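Local coordinates for carbohydrate-binding protein (Flavonifractor plautii, PDB 6N1B), which probably removes the acetyl group from N-acetylgalactosamine of the blood group A antigen, in a pathway that converts A to universal O type blood, at residues 266-271 and 290-295; 297-302 and 331-336; 257-262 and 312-317; 222-227 and 235-240. All blocks are in the same frame, centred on the assembly; numbering follows the deposited sequence.

Contact 1: 266-271 and 290-295; sequences QQLAPW and CFAGRN. With GLA (alpha-D-galactopyranose), chain B.
Phe291 holds CG between its own backbone N and carbonyl carbon (chi1 59°), and this turn folds its ring back across the neighbouring strand so that Ala269 CB lies over one face, 3.8 Å from Phe291 CZ. The backbone of Asn295 covers the opposite face, where the chain curls round after the strand, while Trp271 CB comes up to the ring edge, 4.0 Å from Phe291 CE1. Trp271 in turn sends its CG anti to the backbone N (chi1 -180°), which carries the indole away from Phe291 and toward the bound sugar. There the edge of the indole meets alpha-D-galactopyranose, with Trp271 CH2 3.6 Å from O5 of the sugar; Tyr335 OH is hydrogen-bonded to Trp271 NE1, and Tyr230 packs edge-to-face against the indole. The backbones of Ala269 and Phe291 form a hydrogen-bonded antiparallel pair, Ala269 N to Phe291 O at 2.9 Å and Phe291 N to Ala269 O at 3.1 Å. Past this pair regular pairing ends, and a water bridges the two chain segments by donating to Gln267 O and Ala292 O. Leu268 reaches across with CD2, 4.2 Å from Cys290 SG. The arrangement is that of an open end of an antiparallel beta hairpin, strands 269-278 and 283-291, in one sheet of what is probably a beta-propeller, with its first strand delivering Trp271 to the glycan pocket.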
loop_
_atom_site.group_PDB
_atom_site.type_symbol
_atom_site.label_atom_id
_atom_site.label_comp_id
_atom_site.label_asym_id
_atom_site.label_seq_id
_atom_site.Cartn_x
_atom_site.Cartn_y
_atom_site.Cartn_z
ATOM N N GLN A 266 -22.809 6.432 -10.897
ATOM C CA GLN A 266 -22.433 7.409 -9.869
ATOM C C GLN A 266 -20.896 7.500 -9.895
ATOM O O GLN A 266 -20.193 6.492 -9.980
ATOM C CB GLN A 266 -22.853 7.023 -8.446
ATOM C CG GLN A 266 -24.278 6.649 -8.071
ATOM C CD GLN A 266 -25.008 7.683 -8.687
ATOM O OE1 GLN A 266 -24.708 8.957 -8.303
ATOM N NE2 GLN A 266 -26.194 7.377 -9.252
ATOM N N GLN A 267 -20.357 8.744 -9.774
ATOM C CA GLN A 267 -18.905 8.921 -9.811
ATOM C C GLN A 267 -18.242 8.354 -8.580
ATOM O O GLN A 267 -18.703 8.523 -7.482
ATOM C CB GLN A 267 -18.685 10.438 -9.922
ATOM C CG GLN A 267 -17.164 10.803 -9.985
ATOM C CD GLN A 267 -16.441 10.331 -11.187
ATOM O OE1 GLN A 267 -16.935 10.516 -12.343
ATOM N NE2 GLN A 267 -15.239 9.717 -10.986
ATOM N N LEU A 268 -17.100 7.727 -8.822
ATOM C CA LEU A 268 -16.261 7.210 -7.726
ATOM C C LEU A 268 -15.162 8.176 -7.400
ATOM O O LEU A 268 -14.597 8.845 -8.284
ATOM C CB LEU A 268 -15.686 5.820 -8.167
ATOM C CG LEU A 268 -16.761 4.722 -8.314
ATOM C CD1 LEU A 268 -16.247 3.676 -9.235
ATOM C CD2 LEU A 268 -17.042 4.202 -6.948
ATOM N N ALA A 269 -14.773 8.220 -6.134
ATOM C CA ALA A 269 -13.713 9.068 -5.641
ATOM C C ALA A 269 -12.628 8.231 -4.979
ATOM O O ALA A 269 -12.916 7.178 -4.389
ATOM C CB ALA A 269 -14.254 10.057 -4.605
ATOM N N PRO A 270 -11.380 8.691 -5.054
ATOM C CA PRO A 270 -10.281 7.917 -4.526
ATOM C C PRO A 270 -10.188 8.049 -3.005
ATOM O O PRO A 270 -10.388 9.091 -2.417
ATOM C CB PRO A 270 -9.033 8.535 -5.169
ATOM C CG PRO A 270 -9.465 10.001 -5.405
ATOM C CD PRO A 270 -10.932 9.876 -5.746
ATOM N N TRP A 271 -9.701 6.943 -2.380
ATOM C CA TRP A 271 -9.164 6.998 -1.021
ATOM C C TRP A 271 -7.710 6.633 -0.956
ATOM O O TRP A 271 -6.840 7.435 -0.551
ATOM C CB TRP A 271 -9.983 6.135 0.028
ATOM C CG TRP A 271 -9.407 6.218 1.417
ATOM C CD1 TRP A 271 -8.875 5.153 2.152
ATOM C CD2 TRP A 271 -9.177 7.405 2.200
ATOM N NE1 TRP A 271 -8.427 5.613 3.330
ATOM C CE2 TRP A 271 -8.604 6.978 3.429
ATOM C CE3 TRP A 271 -9.527 8.767 2.052
ATOM C CZ2 TRP A 271 -8.260 7.821 4.429
ATOM C CZ3 TRP A 271 -9.188 9.619 3.090
ATOM C CH2 TRP A 271 -8.560 9.190 4.265
ATOM N N CYS A 290 -11.825 2.921 -3.348
ATOM C CA CYS A 290 -12.632 4.058 -3.762
ATOM C C CYS A 290 -14.032 3.949 -3.264
ATOM O O CYS A 290 -14.432 2.896 -2.704
ATOM C CB CYS A 290 -12.520 4.276 -5.277
ATOM S SG CYS A 290 -13.105 2.845 -6.233
ATOM N N PHE A 291 -14.863 4.959 -3.512
ATOM C CA PHE A 291 -16.189 5.035 -2.912
ATOM C C PHE A 291 -17.072 5.983 -3.689
ATOM O O PHE A 291 -16.549 7.000 -4.247
ATOM C CB PHE A 291 -16.095 5.413 -1.435
ATOM C CG PHE A 291 -15.409 6.733 -1.204
ATOM C CD1 PHE A 291 -14.026 6.817 -1.130
ATOM C CD2 PHE A 291 -16.175 7.898 -1.132
ATOM C CE1 PHE A 291 -13.416 8.038 -0.966
ATOM C CE2 PHE A 291 -15.551 9.104 -0.945
ATOM C CZ PHE A 291 -14.178 9.188 -0.918
ATOM N N ALA A 292 -18.371 5.753 -3.652
ATOM C CA ALA A 292 -19.351 6.647 -4.321
ATOM C C ALA A 292 -20.060 7.565 -3.351
ATOM O O ALA A 292 -20.666 8.565 -3.778
ATOM C CB ALA A 292 -20.409 5.829 -5.061
ATOM N N GLY A 293 -19.934 7.318 -2.054
ATOM C CA GLY A 293 -20.639 8.163 -1.074
ATOM C C GLY A 293 -19.802 9.264 -0.443
ATOM O O GLY A 293 -18.894 9.822 -1.105
ATOM N N ARG A 294 -20.116 9.582 0.800
ATOM C CA ARG A 294 -19.547 10.748 1.460
ATOM C C ARG A 294 -18.122 10.494 2.016
ATOM O O ARG A 294 -17.418 11.409 2.340
ATOM C CB ARG A 294 -20.466 11.201 2.641
ATOM C CG ARG A 294 -21.722 11.955 2.169
ATOM C CD ARG A 294 -22.470 12.750 3.238
ATOM N NE ARG A 294 -22.550 11.983 4.472
ATOM C CZ ARG A 294 -22.588 12.499 5.730
ATOM N NH1 ARG A 294 -22.447 13.796 5.990
ATOM N NH2 ARG A 294 -22.687 11.703 6.779
ATOM N N ASN A 295 -17.787 9.197 2.214
ATOM C CA ASN A 295 -16.512 8.832 2.765
ATOM C C ASN A 295 -16.192 7.361 2.379
ATOM O O ASN A 295 -17.007 6.717 1.785
ATOM C CB ASN A 295 -16.469 9.125 4.301
ATOM C CG ASN A 295 -17.531 8.312 5.022
ATOM O OD1 ASN A 295 -17.717 7.135 4.712
ATOM N ND2 ASN A 295 -18.237 8.926 5.885
HETATM C C1 GLA B . -7.663 7.734 8.382
HETATM C C2 GLA B . -6.245 7.250 7.929
HETATM C C3 GLA B . -5.177 8.185 8.520
HETATM C C4 GLA B . -5.454 9.692 8.168
HETATM C C5 GLA B . -6.939 10.052 8.486
HETATM C C6 GLA B . -7.351 11.328 7.873
HETATM O O2 GLA B . -6.086 5.888 8.475
HETATM O O3 GLA B . -3.676 7.695 8.108
HETATM O O4 GLA B . -5.168 9.806 6.825
HETATM O O5 GLA B . -7.886 9.089 7.847
HETATM O O6 GLA B . -8.737 11.739 8.245
HETATM O O HOH W 1 -21.077 9.400 -6.399
#

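Contact 2: 297-302 and 331-336; sequences DGSVLH and DFQIYR
The seam between two antiparallel sheets, probably adjacent blades of a beta-propeller, runs through Ser299 and Ile334, where the approach to strand 300-306 meets the start of strand 333-342. Ser299 grips Ile334 at two points: its carbonyl O accepts from Ile334 N at 2.9 Å, and its hydroxyl OG donates to Ile334 O at 2.7 Å. The hydroxyl stands between the backbone N and the carbonyl carbon of its own residue (chi1 57°), which points OG across to the carbonyl of Ile334; Gln289 NE2 bonds to it as well. Farther along, Leu301 and Ile334 cross at about a right angle, with Leu301 CG 3.6 Å from Ile334 CG2. At the other end Phe332 presents its edge to Asp297, whose OD1 lies near the ring plane, 3.6 Å from Phe332 CZ; OD1 is also hydrogen-bonded to Tyr230 OH. Next to it Gly298 CA makes a C-H...O contact with Phe332 O at 3.3 Å. Past this seam, Tyr335 touches the bound alpha-D-galactopyranose, and Arg336 is hydrogen-bonded to Asp56 and Asp122, ligands of a calcium ion; the strand thus lines the glycan pocket and adds a second shell to a metal site.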
loop_
_atom_site.group_PDB
_atom_site.type_symbol
_atom_site.label_atom_id
_atom_site.label_comp_id
_atom_site.label_asym_id
_atom_site.label_seq_id
_atom_site.Cartn_x
_atom_site.Cartn_y
_atom_site.Cartn_z
ATOM N N ASP A 297 -16.302 4.661 4.005
ATOM C CA ASP A 297 -17.024 3.543 4.614
ATOM C C ASP A 297 -17.651 2.681 3.576
ATOM O O ASP A 297 -18.228 3.158 2.604
ATOM C CB ASP A 297 -18.090 4.040 5.577
ATOM C CG ASP A 297 -17.566 4.707 6.827
ATOM O OD1 ASP A 297 -16.355 4.608 7.145
ATOM O OD2 ASP A 297 -18.448 5.190 7.587
ATOM N N GLY A 298 -17.466 1.348 3.704
ATOM C CA GLY A 298 -17.996 0.441 2.641
ATOM C C GLY A 298 -17.237 0.452 1.355
ATOM O O GLY A 298 -17.714 -0.049 0.347
ATOM N N SER A 299 -15.996 0.994 1.374
ATOM C CA SER A 299 -15.243 1.063 0.117
ATOM C C SER A 299 -15.000 -0.249 -0.540
ATOM O O SER A 299 -14.946 -1.305 0.117
ATOM C CB SER A 299 -13.911 1.752 0.425
ATOM O OG SER A 299 -13.129 1.091 1.457
ATOM N N VAL A 300 -14.832 -0.146 -1.849
ATOM C CA VAL A 300 -14.581 -1.241 -2.722
ATOM C C VAL A 300 -13.251 -0.970 -3.482
ATOM O O VAL A 300 -12.675 0.133 -3.359
ATOM C CB VAL A 300 -15.674 -1.430 -3.760
ATOM C CG1 VAL A 300 -16.981 -1.819 -3.095
ATOM C CG2 VAL A 300 -15.916 -0.175 -4.605
ATOM N N LEU A 301 -12.755 -1.978 -4.209
ATOM C CA LEU A 301 -11.655 -1.716 -5.134
ATOM C C LEU A 301 -12.268 -1.634 -6.546
ATOM O O LEU A 301 -13.138 -2.382 -6.932
ATOM C CB LEU A 301 -10.642 -2.870 -5.167
ATOM C CG LEU A 301 -9.980 -3.186 -3.854
ATOM C CD1 LEU A 301 -8.991 -4.315 -3.974
ATOM C CD2 LEU A 301 -9.374 -1.978 -3.155
ATOM N N HIS A 302 -11.650 -0.708 -7.330
ATOM C CA HIS A 302 -11.829 -0.622 -8.771
ATOM C C HIS A 302 -10.432 -0.715 -9.493
ATOM O O HIS A 302 -9.465 -0.340 -8.851
ATOM C CB HIS A 302 -12.659 0.587 -9.232
ATOM C CG HIS A 302 -14.138 0.415 -9.061
ATOM N ND1 HIS A 302 -14.949 0.101 -10.172
ATOM C CD2 HIS A 302 -14.961 0.514 -8.010
ATOM C CE1 HIS A 302 -16.199 -0.029 -9.740
ATOM N NE2 HIS A 302 -16.232 0.208 -8.450
ATOM N N ASP A 331 -16.018 -7.827 6.037
ATOM C CA ASP A 331 -17.394 -7.413 5.795
ATOM C C ASP A 331 -17.675 -5.922 5.927
ATOM O O ASP A 331 -18.810 -5.529 5.554
ATOM C CB ASP A 331 -18.379 -8.183 6.671
ATOM C CG ASP A 331 -18.305 -7.744 8.114
ATOM O OD1 ASP A 331 -17.449 -7.007 8.592
ATOM O OD2 ASP A 331 -19.300 -8.267 8.867
ATOM N N PHE A 332 -16.719 -5.100 6.381
ATOM C CA PHE A 332 -16.956 -3.645 6.485
ATOM C C PHE A 332 -16.574 -2.898 5.249
ATOM O O PHE A 332 -17.345 -2.066 4.709
ATOM C CB PHE A 332 -16.354 -3.040 7.719
ATOM C CG PHE A 332 -16.618 -1.536 7.869
ATOM C CD1 PHE A 332 -17.892 -1.073 8.045
ATOM C CD2 PHE A 332 -15.600 -0.644 7.718
ATOM C CE1 PHE A 332 -18.144 0.278 8.071
ATOM C CE2 PHE A 332 -15.893 0.744 7.736
ATOM C CZ PHE A 332 -17.136 1.166 7.966
ATOM N N GLN A 333 -15.328 -3.065 4.836
ATOM C CA GLN A 333 -14.796 -2.366 3.661
ATOM C C GLN A 333 -13.584 -3.114 3.157
ATOM O O GLN A 333 -12.909 -3.771 3.996
ATOM C CB GLN A 333 -14.454 -0.914 3.985
ATOM C CG GLN A 333 -13.175 -0.692 4.708
ATOM C CD GLN A 333 -13.044 0.672 5.328
ATOM O OE1 GLN A 333 -13.248 1.769 4.553
ATOM N NE2 GLN A 333 -12.711 0.765 6.534
ATOM N N ILE A 334 -13.298 -2.960 1.848
ATOM C CA ILE A 334 -11.997 -3.320 1.373
ATOM C C ILE A 334 -11.092 -2.135 1.494
ATOM O O ILE A 334 -11.490 -0.994 1.113
ATOM C CB ILE A 334 -12.008 -3.879 -0.045
ATOM C CG1 ILE A 334 -13.053 -4.993 -0.222
ATOM C CG2 ILE A 334 -10.665 -4.303 -0.461
ATOM C CD1 ILE A 334 -12.855 -6.161 0.665
ATOM N N TYR A 335 -9.924 -2.338 2.081
ATOM C CA TYR A 335 -8.964 -1.270 2.342
ATOM C C TYR A 335 -7.805 -1.367 1.316
ATOM O O TYR A 335 -7.878 -2.105 0.353
ATOM C CB TYR A 335 -8.494 -1.303 3.837
ATOM C CG TYR A 335 -8.272 0.066 4.430
ATOM C CD1 TYR A 335 -9.445 0.802 4.801
ATOM C CD2 TYR A 335 -7.062 0.685 4.605
ATOM C CE1 TYR A 335 -9.309 2.109 5.302
ATOM C CE2 TYR A 335 -6.904 1.965 5.067
ATOM C CZ TYR A 335 -8.092 2.681 5.420
ATOM O OH TYR A 335 -7.961 4.015 5.847
ATOM N N ARG A 336 -6.771 -0.553 1.529
ATOM C CA ARG A 336 -5.746 -0.453 0.529
ATOM C C ARG A 336 -5.100 -1.747 0.200
ATOM O O ARG A 336 -4.800 -2.544 1.103
ATOM C CB ARG A 336 -4.717 0.597 1.006
ATOM C CG ARG A 336 -3.752 1.047 -0.108
ATOM C CD ARG A 336 -2.466 0.225 -0.318
ATOM N NE ARG A 336 -1.574 1.036 -1.169
ATOM C CZ ARG A 336 -0.349 0.660 -1.558
ATOM N NH1 ARG A 336 0.127 -0.530 -1.254
ATOM N NH2 ARG A 336 0.332 1.454 -2.352
#

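Contact 3: 257-262 and 312-317; sequences GFLGLD and WEQVGT
Gln314 spans the gap to the 257-262 loop with its side-chain amide and uses both ends of it. Fully extended, with CG anti to the backbone N (chi1 -179°), it brings OE1 to Gly260 N, which donates at 2.8 Å along a nearly straight N-H...O line (165°), although the donor stands above the plane of the amide carbonyl. NE2 gives its stronger bond back to its own segment, to Gly316 O at 2.9 Å in the amide plane, and makes a weak one across to Leu261 O at 3.1 Å; that carbonyl is also hydrogen-bonded to a glycerol, probably carried over from crystallisation. The two segments run almost parallel, yet they are not paired as a sheet: 312-317 carries strand 313-314, an edge strand of the antiparallel sheet whose other edge is 269-278, and the loop lies beside it, joined by side chain and solvent. A water donates to Gly257 O at 2.7 Å and accepts from Gln314 N at 2.9 Å, bridging the two backbones. Other loop carbonyls are satisfied from elsewhere, Phe258 O by Thr304 OG1, Leu259 O by Gln267 NE2 and Gly260 O by Leu268 N, while Asp262 OD1 takes the backbone N-H groups of Asn264 and Gln266. Next to these polar links Phe258 turns its edge toward the face of the Trp312 indole in a T-shaped pair, Phe258 CD1 lying 4.1 Å from Trp312 CG, planes at 75°.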
loop_
_atom_site.group_PDB
_atom_site.type_symbol
_atom_site.label_atom_id
_atom_site.label_comp_id
_atom_site.label_asym_id
_atom_site.label_seq_id
_atom_site.Cartn_x
_atom_site.Cartn_y
_atom_site.Cartn_z
ATOM N N GLY A 257 -9.025 11.462 -15.360
ATOM C CA GLY A 257 -9.780 10.253 -15.648
ATOM C C GLY A 257 -9.532 9.136 -14.633
ATOM O O GLY A 257 -9.848 7.981 -15.039
ATOM N N PHE A 258 -9.040 9.396 -13.450
ATOM C CA PHE A 258 -8.592 8.322 -12.553
ATOM C C PHE A 258 -9.643 7.311 -12.308
ATOM O O PHE A 258 -9.358 6.066 -12.436
ATOM C CB PHE A 258 -8.055 8.964 -11.271
ATOM C CG PHE A 258 -7.371 7.988 -10.354
ATOM C CD1 PHE A 258 -6.200 7.379 -10.743
ATOM C CD2 PHE A 258 -7.943 7.637 -9.128
ATOM C CE1 PHE A 258 -5.529 6.483 -9.921
ATOM C CE2 PHE A 258 -7.275 6.732 -8.305
ATOM C CZ PHE A 258 -6.101 6.178 -8.672
ATOM N N LEU A 259 -10.847 7.728 -11.973
ATOM C CA LEU A 259 -11.961 6.842 -11.735
ATOM C C LEU A 259 -13.200 7.300 -12.519
ATOM O O LEU A 259 -13.272 8.499 -12.873
ATOM C CB LEU A 259 -12.342 6.748 -10.278
ATOM C CG LEU A 259 -11.274 6.082 -9.396
ATOM C CD1 LEU A 259 -11.470 6.519 -7.907
ATOM C CD2 LEU A 259 -11.323 4.547 -9.506
ATOM N N GLY A 260 -14.104 6.417 -12.762
ATOM C CA GLY A 260 -15.292 6.668 -13.523
ATOM C C GLY A 260 -16.573 6.409 -12.731
ATOM O O GLY A 260 -16.626 6.649 -11.531
ATOM N N LEU A 261 -17.566 5.962 -13.517
ATOM C CA LEU A 261 -18.872 5.689 -12.936
ATOM C C LEU A 261 -18.981 4.223 -12.469
ATOM O O LEU A 261 -18.438 3.333 -13.125
ATOM C CB LEU A 261 -19.926 6.016 -13.945
ATOM C CG LEU A 261 -19.892 7.448 -14.596
ATOM C CD1 LEU A 261 -21.130 7.694 -15.463
ATOM C CD2 LEU A 261 -19.687 8.542 -13.599
ATOM N N ASP A 262 -19.788 4.044 -11.403
ATOM C CA ASP A 262 -20.090 2.714 -10.924
ATOM C C ASP A 262 -21.331 2.155 -11.622
ATOM O O ASP A 262 -21.809 2.708 -12.618
ATOM C CB ASP A 262 -20.199 2.725 -9.388
ATOM C CG ASP A 262 -21.428 3.453 -8.827
ATOM O OD1 ASP A 262 -22.316 3.781 -9.656
ATOM O OD2 ASP A 262 -21.438 3.545 -7.596
ATOM N N TRP A 312 -6.031 8.368 -17.350
ATOM C CA TRP A 312 -6.520 7.054 -16.962
ATOM C C TRP A 312 -7.902 6.758 -17.484
ATOM O O TRP A 312 -8.619 7.689 -17.900
ATOM C CB TRP A 312 -6.563 6.990 -15.419
ATOM C CG TRP A 312 -5.219 7.120 -14.747
ATOM C CD1 TRP A 312 -4.506 8.268 -14.574
ATOM C CD2 TRP A 312 -4.385 6.069 -14.250
ATOM N NE1 TRP A 312 -3.287 8.027 -13.984
ATOM C CE2 TRP A 312 -3.213 6.662 -13.807
ATOM C CE3 TRP A 312 -4.525 4.686 -14.175
ATOM C CZ2 TRP A 312 -2.125 5.881 -13.282
ATOM C CZ3 TRP A 312 -3.476 3.949 -13.706
ATOM C CH2 TRP A 312 -2.290 4.517 -13.247
ATOM N N GLU A 313 -8.266 5.493 -17.408
ATOM C CA GLU A 313 -9.665 5.084 -17.664
ATOM C C GLU A 313 -9.959 3.882 -16.796
ATOM O O GLU A 313 -9.307 2.855 -16.885
ATOM C CB GLU A 313 -9.899 4.795 -19.144
ATOM C CG GLU A 313 -11.391 4.512 -19.484
ATOM C CD GLU A 313 -11.568 4.302 -20.974
ATOM O OE1 GLU A 313 -12.013 5.162 -21.568
ATOM O OE2 GLU A 313 -11.373 3.260 -21.548
ATOM N N GLN A 314 -11.043 3.970 -16.061
ATOM C CA GLN A 314 -11.526 2.859 -15.264
ATOM C C GLN A 314 -11.923 1.740 -16.157
ATOM O O GLN A 314 -12.492 1.924 -17.213
ATOM C CB GLN A 314 -12.686 3.333 -14.439
ATOM C CG GLN A 314 -13.283 2.209 -13.497
ATOM C CD GLN A 314 -14.395 2.840 -12.655
ATOM O OE1 GLN A 314 -14.145 3.770 -11.892
ATOM N NE2 GLN A 314 -15.591 2.274 -12.761
ATOM N N VAL A 315 -11.644 0.486 -15.702
ATOM C CA VAL A 315 -12.037 -0.734 -16.462
ATOM C C VAL A 315 -13.447 -1.174 -15.983
ATOM O O VAL A 315 -13.595 -1.662 -14.857
ATOM C CB VAL A 315 -11.062 -1.850 -16.219
ATOM C CG1 VAL A 315 -11.539 -3.088 -17.010
ATOM C CG2 VAL A 315 -9.661 -1.456 -16.618
ATOM N N GLY A 316 -14.445 -0.972 -16.809
ATOM C CA GLY A 316 -15.799 -1.361 -16.529
ATOM C C GLY A 316 -16.493 -0.468 -15.486
ATOM O O GLY A 316 -15.845 0.465 -14.978
ATOM N N THR A 317 -17.693 -0.802 -15.101
ATOM C CA THR A 317 -18.447 -0.202 -14.081
ATOM C C THR A 317 -18.377 -0.934 -12.744
ATOM O O THR A 317 -18.773 -0.457 -11.679
ATOM C CB THR A 317 -19.927 0.007 -14.430
ATOM O OG1 THR A 317 -20.477 -1.277 -14.721
ATOM C CG2 THR A 317 -20.071 0.903 -15.589
HETATM O O HOH W 2 -12.124 6.597 -15.536
#

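Contact 4: 222-227 and 235-240; sequences ANNTGD and ANFVEM
Asn224 and Phe237 lie side by side and point the same way, the amide stacked over the ring with their planes 20° apart and Asn224 CB above the ring face. A chi1 of 63° swings the Phe237 ring over toward the neighbouring strand, against Asn224. From the stack, Asn224 ND2 donates to Glu239 OE1 at 3.0 Å; the bond lies close to the amide plane but meets the carboxylate from above its plane. Asn224 OD1 looks the other way and accepts from Gly226 N at 2.8 Å, closing an Asx turn just past the strand. All this covers one face of an antiparallel hairpin, strands 217-224 and 237-243, whose hydrogen-bonded pairs are Ala222 with Glu239 and Asn224 with Phe237, the latter including Asn224 N to Phe237 O at 2.8 Å. On the other side Asn223 and Asn236 set their amides 76° apart and direct ND2 to the carbonyls of Trp271 and Pro270 respectively. Thr225 runs alongside Asn236, its CG2 3.3 Å from Asn236 OD1, and its hydroxyl bonds to Tyr202 O.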
loop_
_atom_site.group_PDB
_atom_site.type_symbol
_atom_site.label_atom_id
_atom_site.label_comp_id
_atom_site.label_asym_id
_atom_site.label_seq_id
_atom_site.Cartn_x
_atom_site.Cartn_y
_atom_site.Cartn_z
ATOM N N ALA A 222 -0.438 10.137 -5.227
ATOM C CA ALA A 222 -0.968 10.258 -3.890
ATOM C C ALA A 222 -2.360 10.883 -3.955
ATOM O O ALA A 222 -2.698 11.549 -4.943
ATOM C CB ALA A 222 -0.040 11.082 -2.972
ATOM N N ASN A 223 -3.175 10.664 -2.905
ATOM C CA ASN A 223 -4.535 11.227 -2.864
ATOM C C ASN A 223 -4.544 12.493 -2.024
ATOM O O ASN A 223 -4.126 12.528 -0.861
ATOM C CB ASN A 223 -5.503 10.189 -2.322
ATOM C CG ASN A 223 -6.905 10.636 -2.293
ATOM O OD1 ASN A 223 -7.301 11.497 -3.122
ATOM N ND2 ASN A 223 -7.712 10.059 -1.425
ATOM N N ASN A 224 -5.033 13.581 -2.661
ATOM C CA ASN A 224 -5.127 14.918 -2.013
ATOM C C ASN A 224 -6.504 15.064 -1.350
ATOM O O ASN A 224 -7.521 15.181 -2.107
ATOM C CB ASN A 224 -4.883 15.967 -3.037
ATOM C CG ASN A 224 -4.735 17.336 -2.438
ATOM O OD1 ASN A 224 -5.490 17.641 -1.452
ATOM N ND2 ASN A 224 -3.858 18.164 -2.945
ATOM N N THR A 225 -6.526 14.950 -0.026
ATOM C CA THR A 225 -7.765 15.165 0.755
ATOM C C THR A 225 -7.616 16.456 1.535
ATOM O O THR A 225 -8.329 16.700 2.536
ATOM C CB THR A 225 -8.098 13.931 1.570
ATOM O OG1 THR A 225 -7.389 13.871 2.820
ATOM C CG2 THR A 225 -7.912 12.671 0.820
ATOM N N GLY A 226 -6.760 17.326 1.065
ATOM C CA GLY A 226 -6.560 18.633 1.683
ATOM C C GLY A 226 -6.095 18.555 3.120
ATOM O O GLY A 226 -5.290 17.694 3.476
ATOM N N ASP A 227 -6.675 19.426 3.944
ATOM C CA ASP A 227 -6.463 19.403 5.364
ATOM C C ASP A 227 -7.646 18.703 6.097
ATOM O O ASP A 227 -7.800 18.883 7.317
ATOM C CB ASP A 227 -6.254 20.803 5.945
ATOM C CG ASP A 227 -5.625 20.790 7.340
ATOM O OD1 ASP A 227 -4.630 20.018 7.518
ATOM O OD2 ASP A 227 -6.031 21.637 8.154
ATOM N N ALA A 235 -14.587 15.388 -2.863
ATOM C CA ALA A 235 -13.622 16.418 -3.165
ATOM C C ALA A 235 -12.203 15.905 -3.339
ATOM O O ALA A 235 -11.297 16.663 -3.718
ATOM C CB ALA A 235 -13.636 17.526 -2.137
ATOM N N ASN A 236 -11.978 14.607 -3.047
ATOM C CA ASN A 236 -10.657 14.009 -3.166
ATOM C C ASN A 236 -10.218 13.961 -4.641
ATOM O O ASN A 236 -11.017 13.736 -5.528
ATOM C CB ASN A 236 -10.622 12.586 -2.629
ATOM C CG ASN A 236 -10.920 12.508 -1.142
ATOM O OD1 ASN A 236 -10.851 13.486 -0.421
ATOM N ND2 ASN A 236 -11.047 11.244 -0.654
ATOM N N PHE A 237 -8.884 14.054 -4.848
ATOM C CA PHE A 237 -8.320 13.893 -6.221
ATOM C C PHE A 237 -6.855 13.452 -6.087
ATOM O O PHE A 237 -6.144 13.861 -5.181
ATOM C CB PHE A 237 -8.462 15.191 -7.058
ATOM C CG PHE A 237 -7.718 16.367 -6.505
ATOM C CD1 PHE A 237 -8.238 17.114 -5.556
ATOM C CD2 PHE A 237 -6.481 16.657 -7.017
ATOM C CE1 PHE A 237 -7.595 18.166 -5.046
ATOM C CE2 PHE A 237 -5.776 17.770 -6.535
ATOM C CZ PHE A 237 -6.355 18.545 -5.561
ATOM N N VAL A 238 -6.428 12.650 -7.070
ATOM C CA VAL A 238 -5.054 12.143 -7.099
ATOM C C VAL A 238 -4.130 13.074 -7.883
ATOM O O VAL A 238 -4.483 13.644 -8.942
ATOM C CB VAL A 238 -5.057 10.704 -7.667
ATOM C CG1 VAL A 238 -3.692 10.201 -8.043
ATOM C CG2 VAL A 238 -5.690 9.715 -6.689
ATOM N N GLU A 239 -2.954 13.242 -7.327
ATOM C CA GLU A 239 -1.866 14.010 -7.948
ATOM C C GLU A 239 -0.699 13.109 -8.149
ATOM O O GLU A 239 -0.389 12.219 -7.306
ATOM C CB GLU A 239 -1.427 15.173 -7.084
ATOM C CG GLU A 239 -2.511 16.273 -6.951
ATOM C CD GLU A 239 -2.128 17.407 -6.009
ATOM O OE1 GLU A 239 -1.798 17.148 -4.822
ATOM O OE2 GLU A 239 -2.150 18.543 -6.508
ATOM N N MET A 240 0.079 13.334 -9.223
ATOM C CA MET A 240 1.367 12.681 -9.452
ATOM C C MET A 240 2.491 13.679 -9.353
ATOM O O MET A 240 2.320 14.873 -9.577
ATOM C CB MET A 240 1.329 11.958 -10.846
ATOM C CG MET A 240 1.440 12.957 -11.985
ATOM S SD MET A 240 1.028 12.262 -13.614
ATOM C CE MET A 240 2.210 10.982 -13.691
HETATM O O HOH W 3 -9.225 17.543 -1.975
#

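Overall arrangement
From the N terminus, contact 4 comes first and closes the hairpin between strands 217-224 and 237-243. The chain then opens contact 3 at 257-262, which is completed only at 312-317; contact 1 opens and closes within that span, pairing the first two strands of the next sheet. Contact 2 begins at 297-302, inside the same span, and ends beyond it at 331-336, so contacts 2 and 3 cross. Contacts 1, 2 and 3 thus share one sheet: contact 3 fastens its edge strand 313-314 to the preceding loop, and contact 2 ties it to the following sheet. Contact 4 borders contacts 1 and 3 but stays about 9 Å from contact 2 at the nearest atoms.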